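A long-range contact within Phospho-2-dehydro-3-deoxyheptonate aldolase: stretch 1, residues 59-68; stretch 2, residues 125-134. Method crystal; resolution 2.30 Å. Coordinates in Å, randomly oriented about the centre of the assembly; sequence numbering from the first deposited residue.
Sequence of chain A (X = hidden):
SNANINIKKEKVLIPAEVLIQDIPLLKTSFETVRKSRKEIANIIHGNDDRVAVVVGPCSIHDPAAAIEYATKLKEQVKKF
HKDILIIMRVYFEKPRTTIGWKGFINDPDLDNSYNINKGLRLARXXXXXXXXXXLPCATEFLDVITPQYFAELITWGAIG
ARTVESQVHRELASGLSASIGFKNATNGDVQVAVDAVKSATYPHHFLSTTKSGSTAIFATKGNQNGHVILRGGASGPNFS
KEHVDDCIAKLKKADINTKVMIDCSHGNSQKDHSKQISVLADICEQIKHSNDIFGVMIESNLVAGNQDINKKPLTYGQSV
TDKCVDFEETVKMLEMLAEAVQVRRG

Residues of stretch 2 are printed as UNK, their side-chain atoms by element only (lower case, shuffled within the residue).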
ATOM      1  N   SER A  59      18.972  -6.344  -4.573  1.00 32.01           N
ATOM      2  CA  SER A  59      18.473  -6.891  -3.313  1.00 31.25           C
ATOM      3  C   SER A  59      19.546  -7.798  -2.718  1.00 31.52           C
ATOM      4  O   SER A  59      20.313  -8.413  -3.456  1.00 32.19           O
ATOM      5  CB  SER A  59      17.213  -7.710  -3.571  1.00 31.75           C
ATOM      6  OG  SER A  59      17.537  -8.834  -4.388  1.00 35.54           O
ATOM      7  N   ILE A  60      19.610  -7.867  -1.391  1.00 29.98           N
ATOM      8  CA  ILE A  60      20.591  -8.732  -0.742  1.00 30.60           C
ATOM      9  C   ILE A  60      20.060 -10.175  -0.732  1.00 31.74           C
ATOM     10  O   ILE A  60      18.889 -10.424  -0.414  1.00 31.01           O
ATOM     11  CB  ILE A  60      20.911  -8.263   0.695  1.00 29.49           C
ATOM     12  CG1 ILE A  60      21.466  -6.818   0.694  1.00 28.40           C
ATOM     13  CG2 ILE A  60      21.878  -9.240   1.399  1.00 30.17           C
ATOM     14  CD1 ILE A  60      22.849  -6.632   0.079  1.00 25.21           C
ATOM     15  N   HIS A  61      20.914 -11.108  -1.139  1.00 33.45           N
ATOM     16  CA  HIS A  61      20.657 -12.539  -0.975  1.00 34.64           C
ATOM     17  C   HIS A  61      21.843 -13.271  -0.344  1.00 35.77           C
ATOM     18  O   HIS A  61      21.697 -14.409   0.082  1.00 36.42           O
ATOM     19  CB  HIS A  61      20.266 -13.174  -2.318  1.00 35.89           C
ATOM     20  CG  HIS A  61      21.421 -13.500  -3.208  1.00 38.58           C
ATOM     21  ND1 HIS A  61      21.974 -12.588  -4.079  1.00 39.46           N
ATOM     22  CD2 HIS A  61      22.115 -14.653  -3.379  1.00 41.15           C
ATOM     23  CE1 HIS A  61      22.968 -13.160  -4.738  1.00 41.30           C
ATOM     24  NE2 HIS A  61      23.072 -14.413  -4.334  1.00 42.80           N
ATOM     25  N   ASP A  62      22.998 -12.604  -0.269  1.00 36.12           N
ATOM     26  CA  ASP A  62      24.236 -13.206   0.227  1.00 37.72           C
ATOM     27  C   ASP A  62      24.965 -12.179   1.106  1.00 36.98           C
ATOM     28  O   ASP A  62      25.692 -11.318   0.592  1.00 36.54           O
ATOM     29  CB  ASP A  62      25.106 -13.634  -0.960  1.00 39.79           C
ATOM     30  CG  ASP A  62      26.378 -14.353  -0.543  1.00 41.78           C
ATOM     31  OD1 ASP A  62      26.602 -14.560   0.672  1.00 40.46           O
ATOM     32  OD2 ASP A  62      27.158 -14.715  -1.451  1.00 44.61           O
ATOM     33  N   PRO A  63      24.761 -12.259   2.438  1.00 36.57           N
ATOM     34  CA  PRO A  63      25.331 -11.264   3.364  1.00 35.74           C
ATOM     35  C   PRO A  63      26.863 -11.206   3.338  1.00 37.21           C
ATOM     36  O   PRO A  63      27.423 -10.123   3.492  1.00 36.99           O
ATOM     37  CB  PRO A  63      24.841 -11.730   4.739  1.00 35.58           C
ATOM     38  CG  PRO A  63      23.668 -12.640   4.451  1.00 35.55           C
ATOM     39  CD  PRO A  63      23.955 -13.277   3.142  1.00 36.41           C
ATOM     40  N   ALA A  64      27.521 -12.352   3.144  1.00 38.40           N
ATOM     41  CA  ALA A  64      28.972 -12.382   2.991  1.00 40.08           C
ATOM     42  C   ALA A  64      29.428 -11.630   1.740  1.00 40.11           C
ATOM     43  O   ALA A  64      30.432 -10.910   1.774  1.00 41.08           O
ATOM     44  CB  ALA A  64      29.501 -13.829   2.964  1.00 41.83           C
ATOM     45  N   ALA A  65      28.711 -11.807   0.634  1.00 39.49           N
ATOM     46  CA  ALA A  65      29.017 -11.055  -0.587  1.00 39.36           C
ATOM     47  C   ALA A  65      28.744  -9.561  -0.366  1.00 37.12           C
ATOM     48  O   ALA A  65      29.487  -8.720  -0.847  1.00 37.32           O
ATOM     49  CB  ALA A  65      28.220 -11.588  -1.766  1.00 39.68           C
ATOM     50  N   ALA A  66      27.696  -9.246   0.389  1.00 35.16           N
ATOM     51  CA  ALA A  66      27.389  -7.863   0.747  1.00 33.58           C
ATOM     52  C   ALA A  66      28.523  -7.191   1.545  1.00 33.81           C
ATOM     53  O   ALA A  66      28.865  -6.035   1.299  1.00 33.56           O
ATOM     54  CB  ALA A  66      26.079  -7.799   1.521  1.00 31.62           C
ATOM     55  N   ILE A  67      29.096  -7.912   2.500  1.00 34.82           N
ATOM     56  CA  ILE A  67      30.242  -7.406   3.253  1.00 35.40           C
ATOM     57  C   ILE A  67      31.432  -7.150   2.313  1.00 37.25           C
ATOM     58  O   ILE A  67      32.035  -6.070   2.354  1.00 36.94           O
ATOM     59  CB  ILE A  67      30.654  -8.382   4.391  1.00 36.64           C
ATOM     60  CG1 ILE A  67      29.599  -8.388   5.513  1.00 34.85           C
ATOM     61  CG2 ILE A  67      32.045  -8.035   4.940  1.00 37.25           C
ATOM     62  CD1 ILE A  67      29.548  -7.120   6.333  1.00 32.55           C
ATOM     63  N   GLU A  68      31.764  -8.113   1.456  1.00 38.50           N
ATOM     64  CA  GLU A  68      32.857  -7.883   0.509  1.00 40.53           C
ATOM     65  C   GLU A  68      32.612  -6.662  -0.376  1.00 39.13           C
ATOM     66  O   GLU A  68      33.522  -5.864  -0.582  1.00 39.55           O
ATOM     67  CB  GLU A  68      33.131  -9.103  -0.362  1.00 42.96           C
ATOM     68  CG  GLU A  68      34.414  -8.969  -1.186  1.00 46.76           C
ATOM     69  CD  GLU A  68      34.677 -10.170  -2.069  1.00 50.63           C
ATOM     70  OE1 GLU A  68      35.227  -9.979  -3.170  1.00 53.58           O
ATOM     71  OE2 GLU A  68      34.330 -11.301  -1.668  1.00 53.19           O
ATOM     72  N   UNK A 125      21.787  -8.010  11.535  1.00 22.81           N
ATOM     73  CA  UNK A 125      23.214  -8.261  11.747  1.00 24.70           C
ATOM     74  C   UNK A 125      24.054  -7.720  10.594  1.00 24.40           C
ATOM     75  O   UNK A 125      25.157  -7.222  10.808  1.00 25.14           O
ATOM     76  n   UNK A 125      24.634 -11.037  13.762  1.00 31.11           N
ATOM     77  o   UNK A 125      25.603  -9.158  13.042  1.00 31.43           O
ATOM     78  c   UNK A 125      24.686  -9.962  12.984  1.00 28.95           C
ATOM     79  c   UNK A 125      23.521  -9.755  12.001  1.00 26.53           C
ATOM     80  N   UNK A 126      23.529  -7.797   9.378  1.00 23.59           N
ATOM     81  CA  UNK A 126      24.215  -7.206   8.228  1.00 24.06           C
ATOM     82  C   UNK A 126      24.320  -5.678   8.373  1.00 22.93           C
ATOM     83  O   UNK A 126      25.392  -5.086   8.202  1.00 23.24           O
ATOM     84  c   UNK A 126      25.571  -7.342   5.494  1.00 23.79           C
ATOM     85  c   UNK A 126      23.490  -7.560   6.926  1.00 23.69           C
ATOM     86  c   UNK A 126      23.282  -7.486   4.455  1.00 22.58           C
ATOM     87  c   UNK A 126      24.084  -6.989   5.639  1.00 23.91           C
ATOM     88  N   UNK A 127      23.200  -5.053   8.703  1.00 21.93           N
ATOM     89  CA  UNK A 127      23.166  -3.609   8.894  1.00 21.09           C
ATOM     90  C   UNK A 127      24.060  -3.176  10.042  1.00 22.10           C
ATOM     91  O   UNK A 127      24.734  -2.145   9.952  1.00 22.88           O
ATOM     92  c   UNK A 127      21.229  -2.059   6.888  1.00 18.49           C
ATOM     93  c   UNK A 127      19.416  -3.047   8.350  1.00 19.39           C
ATOM     94  c   UNK A 127      20.856  -3.170   7.896  1.00 19.25           C
ATOM     95  c   UNK A 127      21.742  -3.139   9.129  1.00 20.10           C
ATOM     96  N   UNK A 128      24.100  -3.960  11.115  1.00 23.24           N
ATOM     97  CA  UNK A 128      25.027  -3.678  12.214  1.00 24.09           C
ATOM     98  C   UNK A 128      26.463  -3.676  11.695  1.00 25.51           C
ATOM     99  O   UNK A 128      27.190  -2.718  11.930  1.00 26.39           O
ATOM    100  o   UNK A 128      25.732  -4.400  14.431  1.00 26.66           O
ATOM    101  c   UNK A 128      24.862  -4.685  13.347  1.00 24.96           C
ATOM    102  N   UNK A 129      26.845  -4.726  10.967  1.00 25.98           N
ATOM    103  CA  UNK A 129      28.198  -4.855  10.415  1.00 27.56           C
ATOM    104  C   UNK A 129      28.597  -3.711   9.474  1.00 27.11           C
ATOM    105  O   UNK A 129      29.690  -3.162   9.591  1.00 27.37           O
ATOM    106  c   UNK A 129      28.376  -6.209   9.687  1.00 28.30           C
ATOM    107  o   UNK A 129      28.244  -8.564  10.180  1.00 28.42           O
ATOM    108  c   UNK A 129      28.317  -7.405  10.641  1.00 29.71           C
ATOM    109  o   UNK A 129      28.328  -7.180  11.861  1.00 31.23           O
ATOM    110  N   UNK A 130      27.710  -3.361   8.548  1.00 26.52           N
ATOM    111  CA  UNK A 130      27.995  -2.313   7.567  1.00 26.32           C
ATOM    112  C   UNK A 130      28.182  -0.935   8.213  1.00 26.15           C
ATOM    113  O   UNK A 130      29.167  -0.240   7.927  1.00 26.90           O
ATOM    114  c   UNK A 130      25.502  -3.431   4.795  1.00 25.37           C
ATOM    115  c   UNK A 130      26.890  -2.259   6.517  1.00 25.09           C
ATOM    116  c   UNK A 130      26.777  -3.497   5.621  1.00 25.99           C
ATOM    117  c   UNK A 130      27.980  -3.614   4.724  1.00 27.48           C
ATOM    118  N   UNK A 131      27.246  -0.544   9.077  1.00 25.32           N
ATOM    119  CA  UNK A 131      27.329   0.727   9.775  1.00 24.81           C
ATOM    120  C   UNK A 131      28.511   0.758  10.733  1.00 26.95           C
ATOM    121  O   UNK A 131      29.123   1.820  10.938  1.00 26.85           O
ATOM    122  c   UNK A 131      26.061   1.032  10.571  1.00 23.80           C
ATOM    123  c   UNK A 131      24.875   1.313   9.627  1.00 21.52           C
ATOM    124  o   UNK A 131      25.776  -0.065  11.439  1.00 23.78           O
ATOM    125  N   UNK A 132      28.838  -0.403  11.307  1.00 28.25           N
ATOM    126  CA  UNK A 132      30.009  -0.516  12.166  1.00 30.52           C
ATOM    127  C   UNK A 132      31.319  -0.336  11.396  1.00 32.08           C
ATOM    128  O   UNK A 132      32.342   0.032  11.976  1.00 33.07           O
ATOM    129  n   UNK A 132      30.918  -0.893  14.940  1.00 36.56           N
ATOM    130  c   UNK A 132      31.005  -1.875  14.039  1.00 34.29           C
ATOM    131  c   UNK A 132      30.005  -1.847  12.917  1.00 31.65           C
ATOM    132  o   UNK A 132      31.864  -2.747  14.088  1.00 35.96           O
ATOM    133  N   UNK A 133      31.284  -0.586  10.090  1.00 32.57           N
ATOM    134  CA  UNK A 133      32.420  -0.273   9.215  1.00 34.62           C
ATOM    135  C   UNK A 133      32.467   1.214   8.838  1.00 33.50           C
ATOM    136  O   UNK A 133      33.397   1.650   8.163  1.00 34.25           O
ATOM    137 se   UNK A 133      31.943  -3.482   6.463  1.00 47.25          SE
ATOM    138  c   UNK A 133      32.346  -1.086   7.920  1.00 35.48           C
ATOM    139  c   UNK A 133      32.583  -2.578   8.070  1.00 40.03           C
ATOM    140  c   UNK A 133      32.660  -2.235   5.148  1.00 40.47           C
ATOM    141  N   UNK A 134      31.452   1.973   9.247  1.00 31.68           N
ATOM    142  CA  UNK A 134      31.383   3.402   8.951  1.00 30.87           C
ATOM    143  C   UNK A 134      30.615   3.743   7.682  1.00 29.58           C
ATOM    144  O   UNK A 134      30.732   4.862   7.186  1.00 29.36           O
TER

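Position 125 carries two carbons, the second bonded to one oxygen and one nitrogen; the side chain is out of reach of stretch 1. A carboxamide identifies Asn 125, partly exposed, where a polar group costs little.

Position 126 has four carbons forked at the second. One fork tip lies 3.8 Å from CG2 of Ile 60, the other 4.0 Å from CB of Ala 66. This is Leu 126, with chi1 t and chi2 p; its CD2 meets Ile 60 and its CD1 Ala 66. Its CA-to-CB bond points toward stretch 1, and the buried branched chain suits a place lined by aliphatic groups.

Position 127 has the same four-carbon fork but is out of reach. It is Leu 127, buried, its apolar chain packing outside this contact.

Position 128 has one carbon and one oxygen and touches nothing on stretch 1: Ser 128, whose small side chain takes little room in a buried place.

Position 129 shows two carbons, the second bearing two oxygens. Its CB approaches CD1 of Ile 67 to 3.7 Å. The carboxylate makes it Asp 129; partly exposed, it offers a methylene to the isoleucine while its charged group makes no hydrogen bond to stretch 1.

Position 130 is again four carbons forked at the second, one tip 4.2 Å from CD1 of Ile 67. This is Leu 130, whose CA-to-CB bond points sideways although the side-chain end comes nearer; its apolar fork suits a buried place, with CD2 meeting the isoleucine.

Position 131 has a CB bearing one oxygen and one carbon, out of reach: Thr 131. Its OG1 lies 2.8 Å from O of Leu 127, so a hydroxyl is accommodated though buried.

Position 132 repeats the carboxamide pattern, beyond contact: Asn 132, its polar group suited to partial exposure.

Position 133 is unbranched: two carbons, selenium, one carbon. The selenium lies 4.4 Å from CD1 of Ile 67. It is Met 133, present as selenomethionine; its CA-to-CB bond points toward stretch 1, and the long chain carries selenium to Ile 67.

Position 134 has no side-chain atoms. It is Gly 134, whose positive phi (93°) closes a Schellman motif; a CB here would jam against the preceding carbonyl oxygen.

The two helices run nearly parallel, at 12°, with axes 10.6 Å apart at closest approach. No hydrogen bond crosses, so the contact rests on packing. Leu 126 fits against Ile 60, Ala 66 and Ile 67, while CD1 of Ile 67 also reaches Asp 129, Leu 130 and Met 133.

Stretch 2, residues 125-134: NLLSDLTNMG
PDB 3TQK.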